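Local coordinates for BDI_3064 protein (Parabacteroides distasonis ATCC 8503, PDB 5Z06) that hydrolyses linear beta-1,2-glucan and beta-1,2-glucooligosaccharides of four or more units as an exo-acting enzyme, releasing sophorose from the non-reducing end, at residues Leu56-Ala61 against Ala100-Ile105; Met241-Asp246 against Gly644-Arg649. One frame throughout, in Å; residues are numbered along the deposited sequence.

Contact 1 (Leu56-Ala61 against Ala100-Ile105); sequences LTYVSA and AALPNI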
loop_
_atom_site.group_PDB
_atom_site.type_symbol
_atom_site.label_atom_id
_atom_site.label_comp_id
_atom_site.label_asym_id
_atom_site.label_seq_id
_atom_site.Cartn_x
_atom_site.Cartn_y
_atom_site.Cartn_z
ATOM N N LEU A 56 17.985 16.398 -16.218
ATOM C CA LEU A 56 18.776 17.376 -15.528
ATOM C C LEU A 56 19.240 18.389 -16.573
ATOM O O LEU A 56 20.266 18.197 -17.229
ATOM C CB LEU A 56 19.937 16.685 -14.801
ATOM C CG LEU A 56 20.616 17.593 -13.784
ATOM C CD1 LEU A 56 19.802 17.648 -12.504
ATOM C CD2 LEU A 56 22.034 17.125 -13.483
ATOM N N THR A 57 18.447 19.441 -16.749
ATOM C CA THR A 57 18.748 20.482 -17.737
ATOM C C THR A 57 19.071 21.726 -16.963
ATOM O O THR A 57 18.265 22.199 -16.151
ATOM C CB THR A 57 17.613 20.687 -18.743
ATOM O OG1 THR A 57 17.561 19.539 -19.589
ATOM C CG2 THR A 57 17.823 21.932 -19.617
ATOM N N TYR A 58 20.278 22.231 -17.191
ATOM C CA TYR A 58 20.801 23.323 -16.394
ATOM C C TYR A 58 21.683 24.271 -17.176
ATOM O O TYR A 58 22.227 23.926 -18.217
ATOM C CB TYR A 58 21.587 22.774 -15.195
ATOM C CG TYR A 58 22.762 21.920 -15.593
ATOM C CD1 TYR A 58 22.599 20.552 -15.849
ATOM C CD2 TYR A 58 24.039 22.482 -15.760
ATOM C CE1 TYR A 58 23.678 19.756 -16.222
ATOM C CE2 TYR A 58 25.136 21.694 -16.144
ATOM C CZ TYR A 58 24.949 20.343 -16.385
ATOM O OH TYR A 58 26.007 19.556 -16.776
ATOM N N VAL A 59 21.820 25.465 -16.607
ATOM C CA VAL A 59 22.785 26.463 -17.006
ATOM C C VAL A 59 23.571 26.819 -15.752
ATOM O O VAL A 59 23.021 27.320 -14.775
ATOM C CB VAL A 59 22.106 27.721 -17.581
ATOM C CG1 VAL A 59 23.146 28.757 -17.992
ATOM C CG2 VAL A 59 21.242 27.348 -18.782
ATOM N N SER A 60 24.857 26.539 -15.789
ATOM C CA SER A 60 25.757 26.916 -14.722
ATOM C C SER A 60 26.380 28.227 -15.183
ATOM O O SER A 60 27.268 28.220 -16.027
ATOM C CB SER A 60 26.813 25.827 -14.523
ATOM O OG SER A 60 26.211 24.549 -14.399
ATOM N N ALA A 61 25.868 29.347 -14.673
ATOM C CA ALA A 61 26.335 30.665 -15.082
ATOM C C ALA A 61 27.203 31.285 -13.990
ATOM O O ALA A 61 26.919 31.118 -12.791
ATOM C CB ALA A 61 25.161 31.583 -15.405
ATOM N N ALA A 100 33.975 18.835 -17.787
ATOM C CA ALA A 100 34.025 19.673 -16.575
ATOM C C ALA A 100 32.729 20.448 -16.265
ATOM O O ALA A 100 32.549 20.916 -15.147
ATOM C CB ALA A 100 35.191 20.653 -16.668
ATOM N N ALA A 101 31.870 20.632 -17.268
ATOM C CA ALA A 101 30.592 21.338 -17.102
ATOM C C ALA A 101 29.520 20.427 -16.489
ATOM O O ALA A 101 28.503 20.920 -15.986
ATOM C CB ALA A 101 30.109 21.879 -18.436
ATOM N N LEU A 102 29.768 19.113 -16.535
ATOM C CA LEU A 102 28.969 18.117 -15.821
ATOM C C LEU A 102 28.880 18.452 -14.349
ATOM O O LEU A 102 29.752 19.162 -13.825
ATOM C CB LEU A 102 29.550 16.715 -15.946
ATOM C CG LEU A 102 29.528 16.040 -17.306
ATOM C CD1 LEU A 102 30.399 14.801 -17.223
ATOM C CD2 LEU A 102 28.100 15.684 -17.695
ATOM N N PRO A 103 27.830 17.938 -13.674
ATOM C CA PRO A 103 27.620 18.359 -12.298
ATOM C C PRO A 103 28.642 17.809 -11.305
ATOM O O PRO A 103 29.304 16.810 -11.560
ATOM C CB PRO A 103 26.216 17.830 -11.983
ATOM C CG PRO A 103 25.592 17.548 -13.305
ATOM C CD PRO A 103 26.715 17.103 -14.156
ATOM N N ASN A 104 28.791 18.512 -10.199
ATOM C CA ASN A 104 29.373 17.931 -9.016
ATOM C C ASN A 104 28.263 17.182 -8.284
ATOM O O ASN A 104 27.085 17.534 -8.368
ATOM C CB ASN A 104 29.988 18.991 -8.102
ATOM C CG ASN A 104 31.175 19.710 -8.742
ATOM O OD1 ASN A 104 31.802 19.211 -9.681
ATOM N ND2 ASN A 104 31.473 20.895 -8.237
ATOM N N ILE A 105 28.667 16.145 -7.569
ATOM C CA ILE A 105 27.746 15.208 -6.991
ATOM C C ILE A 105 28.200 14.872 -5.589
ATOM O O ILE A 105 29.385 14.705 -5.342
ATOM C CB ILE A 105 27.585 13.938 -7.861
ATOM C CG1 ILE A 105 26.670 12.927 -7.175
ATOM C CG2 ILE A 105 28.922 13.294 -8.185
ATOM C CD1 ILE A 105 26.141 11.891 -8.148
#
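Y58 reaches across to A101, L102 and P103, and its side chain is the one to follow. CB leaves the strand in the direction of 100-105, and CG then sits in the cramped place between the backbone N and the carbonyl carbon (chi1 60°). Neither atom touches the other segment yet; the meeting begins at the far half of the ring. On one flank CE1 comes to 4.1 Å from CG of P103, the two side chains crossing at about a right angle. On the other flank CE2 is 3.5 Å from A101 O, an oxygen that stands at the ring edge and near the ring plane. The tip finishes the approach: OH donates a hydrogen bond of 3.0 Å to A101 O. It meets this carbonyl from above the peptide plane, 41° out of it, with a C=O...donor angle of 114°. The same OH rests 3.4 Å from CA of L102 and 3.7 Å from CD of P103. The bond gives a buried hydroxyl a backbone oxygen as acceptor, at the end of a short 3-10 segment.

L56, two residues earlier on the same side of the strand, adds the second apolar touch. Its branch CD2 packs 3.6 Å from CG of P103, the two side chains running alongside in opposite senses. I172 and L160 also lie against both L56 and P103, while the W66 ring meets that of Y58. Since I172 belongs to the sheet of strand 53-59 and L160 to that of strand 104-109, this is the interior of an antiparallel beta-sandwich, with Y58 spanning from one sheet to the loop that enters the other.

Contact 2 (Met241-Asp246 against Gly644-Arg649); sequences MNRYTD and GEYGFR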
loop_
_atom_site.group_PDB
_atom_site.type_symbol
_atom_site.label_atom_id
_atom_site.label_comp_id
_atom_site.label_asym_id
_atom_site.label_seq_id
_atom_site.Cartn_x
_atom_site.Cartn_y
_atom_site.Cartn_z
ATOM N N MET A 241 8.000 -8.644 -7.780
ATOM C CA MET A 241 6.787 -8.553 -8.573
ATOM C C MET A 241 6.942 -9.439 -9.822
ATOM O O MET A 241 7.649 -9.067 -10.746
ATOM C CB MET A 241 6.564 -7.071 -8.918
ATOM C CG MET A 241 5.228 -6.692 -9.519
ATOM S SD MET A 241 3.797 -7.116 -8.526
ATOM C CE MET A 241 4.070 -6.040 -7.129
ATOM N N ASN A 242 6.275 -10.597 -9.841
ATOM C CA ASN A 242 6.230 -11.506 -11.004
ATOM C C ASN A 242 5.077 -11.191 -11.958
ATOM O O ASN A 242 4.411 -12.081 -12.519
ATOM C CB ASN A 242 6.103 -12.958 -10.543
ATOM C CG ASN A 242 7.288 -13.405 -9.722
ATOM O OD1 ASN A 242 8.444 -13.021 -9.976
ATOM N ND2 ASN A 242 7.007 -14.214 -8.714
ATOM N N ARG A 243 4.882 -9.905 -12.179
ATOM C CA ARG A 243 3.676 -9.434 -12.757
ATOM C C ARG A 243 3.919 -8.073 -13.314
ATOM O O ARG A 243 4.640 -7.298 -12.707
ATOM C CB ARG A 243 2.652 -9.308 -11.652
ATOM C CG ARG A 243 1.347 -9.788 -12.116
ATOM C CD ARG A 243 0.261 -9.541 -11.090
ATOM N NE ARG A 243 -0.491 -10.763 -11.035
ATOM C CZ ARG A 243 -1.238 -11.245 -12.019
ATOM N NH1 ARG A 243 -1.434 -10.581 -13.149
ATOM N NH2 ARG A 243 -1.839 -12.397 -11.834
ATOM N N TYR A 244 3.306 -7.764 -14.444
ATOM C CA TYR A 244 3.408 -6.432 -14.983
ATOM C C TYR A 244 2.074 -6.002 -15.554
ATOM O O TYR A 244 1.414 -6.770 -16.261
ATOM C CB TYR A 244 4.513 -6.351 -16.031
ATOM C CG TYR A 244 4.472 -5.049 -16.763
ATOM C CD1 TYR A 244 4.711 -3.855 -16.088
ATOM C CD2 TYR A 244 4.147 -4.998 -18.115
ATOM C CE1 TYR A 244 4.644 -2.638 -16.738
ATOM C CE2 TYR A 244 4.100 -3.790 -18.782
ATOM C CZ TYR A 244 4.342 -2.622 -18.095
ATOM O OH TYR A 244 4.278 -1.449 -18.775
ATOM N N THR A 245 1.693 -4.775 -15.208
ATOM C CA THR A 245 0.472 -4.174 -15.642
ATOM C C THR A 245 0.800 -3.109 -16.672
ATOM O O THR A 245 1.368 -2.065 -16.354
ATOM C CB THR A 245 -0.290 -3.607 -14.440
ATOM O OG1 THR A 245 -0.806 -4.702 -13.671
ATOM C CG2 THR A 245 -1.436 -2.725 -14.891
ATOM N N ASP A 246 0.431 -3.385 -17.917
ATOM C CA ASP A 246 0.708 -2.481 -18.984
ATOM C C ASP A 246 -0.535 -1.692 -19.249
ATOM O O ASP A 246 -1.474 -2.193 -19.873
ATOM C CB ASP A 246 1.113 -3.205 -20.254
ATOM C CG ASP A 246 1.746 -2.270 -21.261
ATOM O OD1 ASP A 246 2.521 -1.374 -20.847
ATOM O OD2 ASP A 246 1.462 -2.422 -22.466
ATOM N N GLY A 644 -2.434 -0.801 -11.051
ATOM C CA GLY A 644 -1.257 -1.615 -10.981
ATOM C C GLY A 644 -1.626 -3.085 -10.864
ATOM O O GLY A 644 -2.806 -3.470 -10.993
ATOM N N GLU A 645 -0.607 -3.863 -10.516
ATOM C CA GLU A 645 -0.633 -5.320 -10.575
ATOM C C GLU A 645 -1.507 -5.910 -9.501
ATOM O O GLU A 645 -2.042 -7.022 -9.678
ATOM C CB GLU A 645 0.787 -5.875 -10.421
ATOM C CG GLU A 645 1.703 -5.584 -11.603
ATOM C CD GLU A 645 2.241 -4.170 -11.661
ATOM O OE1 GLU A 645 2.061 -3.391 -10.715
ATOM O OE2 GLU A 645 2.880 -3.854 -12.664
ATOM N N TYR A 646 -1.630 -5.185 -8.376
ATOM C CA TYR A 646 -2.430 -5.642 -7.260
ATOM C C TYR A 646 -3.641 -4.754 -7.009
ATOM O O TYR A 646 -4.143 -4.688 -5.902
ATOM C CB TYR A 646 -1.577 -5.801 -6.016
ATOM C CG TYR A 646 -0.554 -6.917 -6.065
ATOM C CD1 TYR A 646 -0.773 -8.099 -6.778
ATOM C CD2 TYR A 646 0.626 -6.804 -5.378
ATOM C CE1 TYR A 646 0.180 -9.091 -6.806
ATOM C CE2 TYR A 646 1.565 -7.807 -5.390
ATOM C CZ TYR A 646 1.329 -8.940 -6.100
ATOM O OH TYR A 646 2.277 -9.908 -6.098
ATOM N N GLY A 647 -4.143 -4.131 -8.066
ATOM C CA GLY A 647 -5.292 -3.258 -7.984
ATOM C C GLY A 647 -4.756 -1.848 -8.034
ATOM O O GLY A 647 -3.667 -1.601 -8.554
ATOM N N PHE A 648 -5.499 -0.920 -7.472
ATOM C CA PHE A 648 -5.070 0.463 -7.524
ATOM C C PHE A 648 -3.947 0.671 -6.553
ATOM O O PHE A 648 -3.906 0.051 -5.496
ATOM C CB PHE A 648 -6.197 1.435 -7.229
ATOM C CG PHE A 648 -7.311 1.361 -8.206
ATOM C CD1 PHE A 648 -7.250 2.066 -9.392
ATOM C CD2 PHE A 648 -8.443 0.607 -7.938
ATOM C CE1 PHE A 648 -8.297 2.009 -10.288
ATOM C CE2 PHE A 648 -9.484 0.540 -8.846
ATOM C CZ PHE A 648 -9.406 1.240 -10.017
ATOM N N ARG A 649 -3.055 1.581 -6.905
ATOM C CA ARG A 649 -2.008 1.964 -5.985
ATOM C C ARG A 649 -2.612 2.560 -4.735
ATOM O O ARG A 649 -3.729 3.041 -4.739
ATOM C CB ARG A 649 -1.031 2.916 -6.651
ATOM C CG ARG A 649 -0.346 2.224 -7.803
ATOM C CD ARG A 649 0.777 3.031 -8.397
ATOM N NE ARG A 649 1.198 2.370 -9.618
ATOM C CZ ARG A 649 1.996 1.311 -9.660
ATOM N NH1 ARG A 649 2.495 0.775 -8.539
ATOM N NH2 ARG A 649 2.302 0.790 -10.838
#
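E645 pushes its side chain in among M241, R243 and T245, and each neighbour meets it differently. Its chain turns at chi2 (77°), which swings CD round to T245, and OE2 accepts the backbone N-H of T245 at 3.0 Å. That bond is moderately bent, 146° at the hydrogen, and the N lies well above the carboxylate plane. R237 grips the same OE2 in a salt bridge, so this buried oxygen has two donors. R243 passes alongside E645 in the opposite sense: its CD is 3.8 Å from CB of E645, while its guanidinium, tilted against the carboxylate, goes on to a salt bridge with E301. T245 lays OG1 3.4 Å from CG of E645 and turns its polar bond to D206. E645 and Y646 are the two turn residues of a tight beta-hairpin, a type I turn from G644 to G647, which the glucoamylase-like region presents to strand 243-247. That strand is an edge strand of the three-stranded sheet in a fibronectin type III-like sandwich. An alanine in place of this glutamate would probably leave the T245 N-H without its acceptor and R237 without its carboxylate, and open a gap beside the T245 hydroxyl. The second turn residue makes a Met-aromatic contact: M241 and Y646 reach toward each other tip to tip, with SD 4.3 Å from the ring centroid and 28° off the normal. Beyond the sulfur, CE closes to 3.5 Å from CE2 of Y646, and SD also rests 3.8 Å from CB of E645.

From the N terminus, contact 1 comes first and closes a loop of 38 residues within the N-terminal beta-sandwich, joining strand 53-59 of one sheet to the lead-in of strand 104-109 in the other. Only after it has closed does contact 2 open, so the two stand in series and neither nest nor cross. Contact 2 brackets 397 residues, many of them helical, and binds the second, fibronectin-like sandwich to the glucoamylase-like helical part. The centres of contact 1 and contact 2 are about 37 Å apart, and the nearest atoms of contact 1 and contact 2 about 23 Å. The calcium ion held by E12, N13, T49, N52 and D175 lies about 14 Å from the L56 side chain and about 12 Å from that of Y244.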